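Local structure of sulfoquinovosidase (Escherichia coli, 5OHT) at residues W286-S291 against L331-P336; M303-W308 against K342-E347. The protein hydrolyses sulfoquinovosyl diacylglycerides and simple sulfoquinovosides such as sulfoquinovosyl glycerol, releasing sulfoquinovose for sulfoglycolysis. All coordinates share one frame; numbering follows the deposited sequence.

Both contacts lie in the TIM-barrel domain of this family 31 glycosidase, and their segments alternate along the chain. Strand 282-286 ends in the loop 286-291; strands 293-296 and 299-302 follow, then the loop 303-308. Helix 316-325 leads back to strand 329-334, whose end meets 286-291 and closes contact 1. Beyond strand 337-339 the chain enters helix 343-351, and its first turn closes contact 2 against 303-308. The two loops therefore cross. Contact 1 joins neighbouring parallel barrel strands; contact 2 ties the loop after 299-302 to a helix farther out. Ser291 OG probably hydrogen-bonds to Met303 O, and both contacts reach the bound piperidine sulfonate 9VH.

Contact 1. Residues W286-S291 against L331-P336; sequences WAQDWS and LAYINP. With 9VH ([(3~{S},4~{R},5~{R})-4,5-bis(oxidanyl)piperidin-3-yl]methanesulfonic acid), chain D.
The indole of Trp290 lies with one face against Ala332, whose CB sits 3.7 Å from the centroid of the five-membered ring and almost on its normal, a CH-pi contact; CB of Ser291 lies on the opposite face. At the ring's edge, NE1 of Trp290 donates to O of Tyr333 (2.9 Å), on a lone pair in the carbonyl plane, the oxygen tilted 20° from the indole plane. Trp286 meets strand 329-334 through its ring edge, NE1 binding O of Ala332 at 2.8 Å with the oxygen in the indole plane but the N-H above the carbonyl plane; Arg535 (cation-pi) and His537 (edge-to-face) also engage the ring. CG of Trp286 stands anti to the backbone N (chi1 171°), swinging the indole alongside Leu331, where CD1 meets Leu331 CB at 3.8 Å.

The backbones of Trp286 and Leu331 pair in parallel, both side chains on one face of the sheet, with a nearly straight bond from Ala287 N to Leu331 O (3.0 Å). CB of Gln288 packs on CB of Tyr333 (3.9 Å), and the extended glutamine chain reaches 9VH, whose O5 donates to OE1 at 2.6 Å. Gln262 takes NE2, fixing how the amide is turned. The Tyr333 hydroxyl hydrogen-bonds to the nucleophile Asp405, and its oxygen accepts an N-H from ND2 of Asn335 (3.3 Å).

Two tryptophan N-H groups bind successive carbonyls where the barrel strand ends, holding it from two directions, and these buried polar atoms are paired. Gln288 addresses a ligand hydroxyl, and Tyr333 probably helps to position the nucleophile's carboxylate.

Contact 2. Residues M303-W308 against K342-E347; sequences MWNWKW and KDLCEE. With 9VH ([(3~{S},4~{R},5~{R})-4,5-bis(oxidanyl)piperidin-3-yl]methanesulfonic acid), chain D.
The loop 303-308 runs past the N terminus of helix 343-351, coming closest where the CA atoms of Asn305 and Leu344 are 6.2 Å apart. Two inverse gamma turns, centred on Trp304 and Trp306, kink it, bringing Asn305 N to Met303 O and Lys307 N to Asn305 O. Lys342 occupies the N-cap position.

Asn305 carries the contact. Its CG is anti to the backbone N (chi1 -166°), sending the amide toward the helix start, where OD1 accepts the backbone N-H of Leu344 at 2.9 Å, in the amide plane. A water donates to the same OD1 and accepts from Cys345 N, so one oxygen serves two first-turn N-H groups, one directly and one through water. Leu344 spreads its branches: CD1 meets Trp306 CD1 at 3.8 Å, and CD2 touches Lys307 CE at 3.9 Å where the chains cross obliquely. CD1 of Leu344 also covers Trp306 N, a buried N-H with no partner in the model. Met303 and Lys342 cross at about a right angle, SD of Met303 touching CE of Lys342 at 3.7 Å.

The extended Lys307 chain carries NZ over Asp343 CB; its salt bridge to Asp343 OD2 is long, 3.7 Å. A second water also links the lysine to the helix, accepting from NZ and donating to Glu347 OE2 (2.5 Å). Trp304 instead turns to 9VH, giving sulfonate O2 a nearly straight, in-plane bond from NE1, 3.0 Å.

The Asn305 oxygen, at the positive end of a helix dipole, would probably be polarised favourably, and its bond joins this helix to the loop whose Trp304 binds the sulfonate.

Contact 1. Residues W286-S291 against L331-P336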
loop_
_atom_site.group_PDB
_atom_site.type_symbol
_atom_site.label_atom_id
_atom_site.label_comp_id
_atom_site.label_asym_id
_atom_site.label_seq_id
_atom_site.Cartn_x
_atom_site.Cartn_y
_atom_site.Cartn_z
ATOM N N TRP A 286 -7.528 -11.389 16.654
ATOM C CA TRP A 286 -7.895 -10.087 16.082
ATOM C C TRP A 286 -9.419 -10.033 16.002
ATOM O O TRP A 286 -10.035 -10.739 15.203
ATOM C CB TRP A 286 -7.242 -9.854 14.689
ATOM C CG TRP A 286 -7.802 -8.639 14.032
ATOM C CD1 TRP A 286 -7.780 -7.390 14.527
ATOM C CD2 TRP A 286 -8.508 -8.564 12.780
ATOM N NE1 TRP A 286 -8.431 -6.528 13.698
ATOM C CE2 TRP A 286 -8.896 -7.222 12.609
ATOM C CE3 TRP A 286 -8.845 -9.499 11.802
ATOM C CZ2 TRP A 286 -9.636 -6.785 11.486
ATOM C CZ3 TRP A 286 -9.577 -9.081 10.692
ATOM C CH2 TRP A 286 -9.974 -7.723 10.557
ATOM N N ALA A 287 -10.015 -9.154 16.813
ATOM C CA ALA A 287 -11.490 -9.075 16.962
ATOM C C ALA A 287 -11.947 -7.664 16.644
ATOM O O ALA A 287 -11.976 -6.800 17.521
ATOM C CB ALA A 287 -11.936 -9.451 18.374
ATOM N N GLN A 288 -12.355 -7.463 15.386
ATOM C CA GLN A 288 -12.686 -6.089 14.918
ATOM C C GLN A 288 -13.964 -5.538 15.612
ATOM O O GLN A 288 -14.162 -4.317 15.698
ATOM C CB GLN A 288 -12.839 -6.045 13.406
ATOM C CG GLN A 288 -13.921 -6.879 12.759
ATOM C CD GLN A 288 -14.137 -6.537 11.273
ATOM O OE1 GLN A 288 -13.279 -5.928 10.644
ATOM N NE2 GLN A 288 -15.277 -6.983 10.702
ATOM N N ASP A 289 -14.816 -6.446 16.097
ATOM C CA ASP A 289 -16.052 -6.110 16.818
ATOM C C ASP A 289 -15.864 -5.878 18.324
ATOM O O ASP A 289 -16.853 -5.886 19.071
ATOM C CB ASP A 289 -17.158 -7.171 16.527
ATOM C CG ASP A 289 -16.901 -8.538 17.188
ATOM O OD1 ASP A 289 -15.736 -8.898 17.443
ATOM O OD2 ASP A 289 -17.900 -9.337 17.362
ATOM N N TRP A 290 -14.637 -5.596 18.781
ATOM C CA TRP A 290 -14.377 -5.201 20.151
ATOM C C TRP A 290 -15.256 -4.012 20.633
ATOM O O TRP A 290 -15.468 -3.838 21.854
ATOM C CB TRP A 290 -12.903 -4.868 20.357
ATOM C CG TRP A 290 -12.534 -3.502 19.786
ATOM C CD1 TRP A 290 -12.545 -3.155 18.486
ATOM C CD2 TRP A 290 -12.132 -2.330 20.515
ATOM N NE1 TRP A 290 -12.218 -1.816 18.356
ATOM C CE2 TRP A 290 -11.931 -1.294 19.572
ATOM C CE3 TRP A 290 -11.941 -2.045 21.881
ATOM C CZ2 TRP A 290 -11.565 0.019 19.939
ATOM C CZ3 TRP A 290 -11.569 -0.738 22.261
ATOM C CH2 TRP A 290 -11.397 0.294 21.265
ATOM N N SER A 291 -15.721 -3.183 19.681
ATOM C CA SER A 291 -16.523 -1.982 19.966
ATOM C C SER A 291 -17.975 -2.171 19.672
ATOM O O SER A 291 -18.749 -1.206 19.736
ATOM C CB SER A 291 -15.980 -0.777 19.161
ATOM O OG SER A 291 -15.917 -1.082 17.793
ATOM N N LEU A 331 -5.689 -8.013 19.424
ATOM C CA LEU A 331 -5.687 -6.902 18.447
ATOM C C LEU A 331 -7.115 -6.448 18.117
ATOM O O LEU A 331 -8.013 -7.260 17.992
ATOM C CB LEU A 331 -4.971 -7.314 17.122
ATOM C CG LEU A 331 -3.465 -7.649 17.256
ATOM C CD1 LEU A 331 -3.283 -9.100 17.709
ATOM C CD2 LEU A 331 -2.705 -7.393 15.902
ATOM N N ALA A 332 -7.278 -5.139 17.968
ATOM C CA ALA A 332 -8.577 -4.509 17.804
ATOM C C ALA A 332 -8.706 -3.793 16.405
ATOM O O ALA A 332 -8.121 -4.271 15.403
ATOM C CB ALA A 332 -8.782 -3.551 18.974
ATOM N N TYR A 333 -9.482 -2.709 16.346
ATOM C CA TYR A 333 -9.866 -2.040 15.083
ATOM C C TYR A 333 -10.159 -0.565 15.375
ATOM O O TYR A 333 -10.948 -0.264 16.304
ATOM C CB TYR A 333 -11.101 -2.725 14.439
ATOM C CG TYR A 333 -11.615 -2.053 13.172
ATOM C CD1 TYR A 333 -12.404 -0.891 13.226
ATOM C CD2 TYR A 333 -11.186 -2.475 11.884
ATOM C CE1 TYR A 333 -12.786 -0.221 12.075
ATOM C CE2 TYR A 333 -11.567 -1.786 10.741
ATOM C CZ TYR A 333 -12.350 -0.636 10.846
ATOM O OH TYR A 333 -12.739 0.029 9.725
ATOM N N ILE A 334 -9.599 0.351 14.573
ATOM C CA ILE A 334 -9.993 1.763 14.555
ATOM C C ILE A 334 -9.894 2.369 13.104
ATOM O O ILE A 334 -9.157 1.810 12.223
ATOM C CB ILE A 334 -9.189 2.564 15.558
ATOM C CG1 ILE A 334 -9.727 4.012 15.731
ATOM C CG2 ILE A 334 -7.695 2.604 15.200
ATOM C CD1 ILE A 334 -9.185 4.668 16.980
ATOM N N ASN A 335 -10.676 3.411 12.833
ATOM C CA ASN A 335 -10.558 4.259 11.641
ATOM C C ASN A 335 -10.725 5.715 12.051
ATOM O O ASN A 335 -11.086 5.990 13.226
ATOM C CB ASN A 335 -11.427 3.745 10.459
ATOM C CG ASN A 335 -12.904 4.083 10.594
ATOM O OD1 ASN A 335 -13.260 5.210 10.918
ATOM N ND2 ASN A 335 -13.769 3.083 10.325
ATOM N N PRO A 336 -10.401 6.684 11.144
ATOM C CA PRO A 336 -10.436 8.114 11.532
ATOM C C PRO A 336 -11.790 8.821 11.376
ATOM O O PRO A 336 -11.853 10.093 11.287
ATOM C CB PRO A 336 -9.358 8.713 10.625
ATOM C CG PRO A 336 -9.470 7.948 9.393
ATOM C CD PRO A 336 -9.918 6.537 9.764
HETATM O O1 9VH D . -17.181 -3.229 7.786
HETATM S S1 9VH D . -16.309 -2.314 8.447
HETATM O O2 9VH D . -16.606 -1.830 9.744
HETATM O O3 9VH D . -16.147 -1.080 7.612
HETATM C C1 9VH D . -14.677 -3.021 8.578
HETATM C C2 9VH D . -14.082 -3.647 7.303
HETATM C C3 9VH D . -13.832 -2.627 6.203
HETATM N N1 9VH D . -12.439 -2.271 5.870
HETATM C C4 9VH D . -11.601 -3.443 5.569
HETATM C C5 9VH D . -12.067 -4.747 6.228
HETATM O O4 9VH D . -10.965 -5.593 6.488
HETATM C C6 9VH D . -12.825 -4.505 7.532
HETATM O O5 9VH D . -13.216 -5.777 8.054
#

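Contact 2. Residues M303-W308 against K342-E347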
loop_
_atom_site.group_PDB
_atom_site.type_symbol
_atom_site.label_atom_id
_atom_site.label_comp_id
_atom_site.label_asym_id
_atom_site.label_seq_id
_atom_site.Cartn_x
_atom_site.Cartn_y
_atom_site.Cartn_z
ATOM N N MET A 303 -19.195 -1.406 14.683
ATOM C CA MET A 303 -19.829 -0.174 15.229
ATOM C C MET A 303 -18.758 0.880 15.393
ATOM O O MET A 303 -17.882 0.707 16.252
ATOM C CB MET A 303 -20.531 -0.421 16.601
ATOM C CG MET A 303 -21.196 0.850 17.171
ATOM S SD MET A 303 -22.263 1.761 15.992
ATOM C CE MET A 303 -23.592 0.643 15.779
ATOM N N TRP A 304 -18.799 1.950 14.605
ATOM C CA TRP A 304 -17.684 2.920 14.591
ATOM C C TRP A 304 -17.774 3.909 15.752
ATOM O O TRP A 304 -18.007 5.121 15.542
ATOM C CB TRP A 304 -17.617 3.680 13.242
ATOM C CG TRP A 304 -17.325 2.796 11.993
ATOM C CD1 TRP A 304 -17.198 1.425 11.938
ATOM C CD2 TRP A 304 -17.145 3.271 10.650
ATOM N NE1 TRP A 304 -16.916 1.032 10.644
ATOM C CE2 TRP A 304 -16.899 2.142 9.829
ATOM C CE3 TRP A 304 -17.159 4.551 10.060
ATOM C CZ2 TRP A 304 -16.656 2.260 8.474
ATOM C CZ3 TRP A 304 -16.941 4.666 8.677
ATOM C CH2 TRP A 304 -16.701 3.520 7.902
ATOM N N ASN A 305 -17.554 3.398 16.985
ATOM C CA ASN A 305 -17.366 4.231 18.170
ATOM C C ASN A 305 -16.280 3.580 19.006
ATOM O O ASN A 305 -16.458 2.460 19.464
ATOM C CB ASN A 305 -18.702 4.333 18.947
ATOM C CG ASN A 305 -18.665 5.444 19.994
ATOM O OD1 ASN A 305 -18.541 6.609 19.653
ATOM N ND2 ASN A 305 -18.761 5.071 21.260
ATOM N N TRP A 306 -15.131 4.236 19.157
ATOM C CA TRP A 306 -13.880 3.567 19.546
ATOM C C TRP A 306 -13.676 3.417 21.060
ATOM O O TRP A 306 -12.752 3.990 21.676
ATOM C CB TRP A 306 -12.649 4.202 18.827
ATOM C CG TRP A 306 -12.998 4.513 17.379
ATOM C CD1 TRP A 306 -13.018 5.744 16.799
ATOM C CD2 TRP A 306 -13.445 3.598 16.382
ATOM N NE1 TRP A 306 -13.416 5.653 15.490
ATOM C CE2 TRP A 306 -13.705 4.351 15.205
ATOM C CE3 TRP A 306 -13.654 2.223 16.358
ATOM C CZ2 TRP A 306 -14.114 3.775 14.025
ATOM C CZ3 TRP A 306 -14.087 1.651 15.184
ATOM C CH2 TRP A 306 -14.271 2.422 14.015
ATOM N N LYS A 307 -14.604 2.650 21.635
ATOM C CA LYS A 307 -14.635 2.335 23.055
ATOM C C LYS A 307 -14.991 0.843 23.186
ATOM O O LYS A 307 -15.900 0.368 22.518
ATOM C CB LYS A 307 -15.718 3.171 23.740
ATOM C CG LYS A 307 -15.349 4.618 23.890
ATOM C CD LYS A 307 -16.547 5.504 24.225
ATOM C CE LYS A 307 -16.125 6.962 24.472
ATOM N NZ LYS A 307 -17.267 7.851 24.158
ATOM N N TRP A 308 -14.305 0.150 24.105
ATOM C CA TRP A 308 -14.595 -1.256 24.394
ATOM C C TRP A 308 -16.061 -1.454 24.819
ATOM O O TRP A 308 -16.589 -0.741 25.684
ATOM C CB TRP A 308 -13.582 -1.762 25.458
ATOM C CG TRP A 308 -13.988 -2.990 26.244
ATOM C CD1 TRP A 308 -14.630 -4.131 25.808
ATOM C CD2 TRP A 308 -13.670 -3.204 27.616
ATOM N NE1 TRP A 308 -14.816 -5.025 26.896
ATOM C CE2 TRP A 308 -14.223 -4.468 28.000
ATOM C CE3 TRP A 308 -13.041 -2.405 28.600
ATOM C CZ2 TRP A 308 -14.159 -4.944 29.328
ATOM C CZ3 TRP A 308 -12.957 -2.916 29.942
ATOM C CH2 TRP A 308 -13.509 -4.164 30.264
ATOM N N LYS A 342 -23.540 8.050 17.751
ATOM C CA LYS A 342 -22.803 7.518 18.907
ATOM C C LYS A 342 -21.985 8.594 19.560
ATOM O O LYS A 342 -21.863 9.706 19.031
ATOM C CB LYS A 342 -21.878 6.353 18.466
ATOM C CG LYS A 342 -22.630 5.135 17.967
ATOM C CD LYS A 342 -23.455 4.477 19.034
ATOM C CE LYS A 342 -24.372 3.447 18.449
ATOM N NZ LYS A 342 -25.080 2.742 19.554
ATOM N N ASP A 343 -21.432 8.281 20.722
ATOM C CA ASP A 343 -20.811 9.290 21.645
ATOM C C ASP A 343 -19.607 10.056 21.155
ATOM O O ASP A 343 -19.422 11.234 21.530
ATOM C CB ASP A 343 -20.243 8.563 22.914
ATOM C CG ASP A 343 -21.301 8.127 23.867
ATOM O OD1 ASP A 343 -22.509 8.281 23.566
ATOM O OD2 ASP A 343 -20.903 7.631 24.947
ATOM N N LEU A 344 -18.668 9.386 20.475
ATOM C CA LEU A 344 -17.449 10.132 20.099
ATOM C C LEU A 344 -17.769 11.186 19.070
ATOM O O LEU A 344 -17.153 12.281 19.092
ATOM C CB LEU A 344 -16.294 9.249 19.597
ATOM C CG LEU A 344 -15.420 8.486 20.564
ATOM C CD1 LEU A 344 -14.276 7.830 19.745
ATOM C CD2 LEU A 344 -14.877 9.379 21.674
ATOM N N CYS A 345 -18.715 10.916 18.175
ATOM C CA CYS A 345 -19.086 11.936 17.196
ATOM C C CYS A 345 -19.687 13.221 17.900
ATOM O O CYS A 345 -19.304 14.389 17.610
ATOM C CB CYS A 345 -20.081 11.385 16.157
ATOM S SG CYS A 345 -20.338 12.462 14.687
ATOM N N GLU A 346 -20.574 12.958 18.865
ATOM C CA GLU A 346 -21.198 14.022 19.690
ATOM C C GLU A 346 -20.106 14.855 20.399
ATOM O O GLU A 346 -20.104 16.055 20.276
ATOM C CB GLU A 346 -22.210 13.397 20.688
ATOM C CG GLU A 346 -22.874 14.425 21.652
ATOM C CD GLU A 346 -23.568 13.783 22.887
ATOM O OE1 GLU A 346 -23.033 12.792 23.471
ATOM O OE2 GLU A 346 -24.637 14.293 23.312
ATOM N N GLU A 347 -19.146 14.189 21.055
ATOM C CA GLU A 347 -18.036 14.838 21.695
ATOM C C GLU A 347 -17.188 15.680 20.713
ATOM O O GLU A 347 -16.819 16.864 20.994
ATOM C CB GLU A 347 -17.217 13.810 22.460
ATOM C CG GLU A 347 -15.953 14.346 23.128
ATOM C CD GLU A 347 -15.161 13.307 23.910
ATOM O OE1 GLU A 347 -14.234 13.742 24.553
ATOM O OE2 GLU A 347 -15.438 12.097 23.922
HETATM O O1 9VH D . -17.181 -3.229 7.786
HETATM S S1 9VH D . -16.309 -2.314 8.447
HETATM O O2 9VH D . -16.606 -1.830 9.744
HETATM O O3 9VH D . -16.147 -1.080 7.612
HETATM C C1 9VH D . -14.677 -3.021 8.578
HETATM C C2 9VH D . -14.082 -3.647 7.303
HETATM C C3 9VH D . -13.832 -2.627 6.203
HETATM N N1 9VH D . -12.439 -2.271 5.870
HETATM C C4 9VH D . -11.601 -3.443 5.569
HETATM C C5 9VH D . -12.067 -4.747 6.228
HETATM O O4 9VH D . -10.965 -5.593 6.488
HETATM C C6 9VH D . -12.825 -4.505 7.532
HETATM O O5 9VH D . -13.216 -5.777 8.054
HETATM O O HOH W 1 -19.172 8.227 17.294
HETATM O O HOH W 2 -17.420 10.669 24.232
#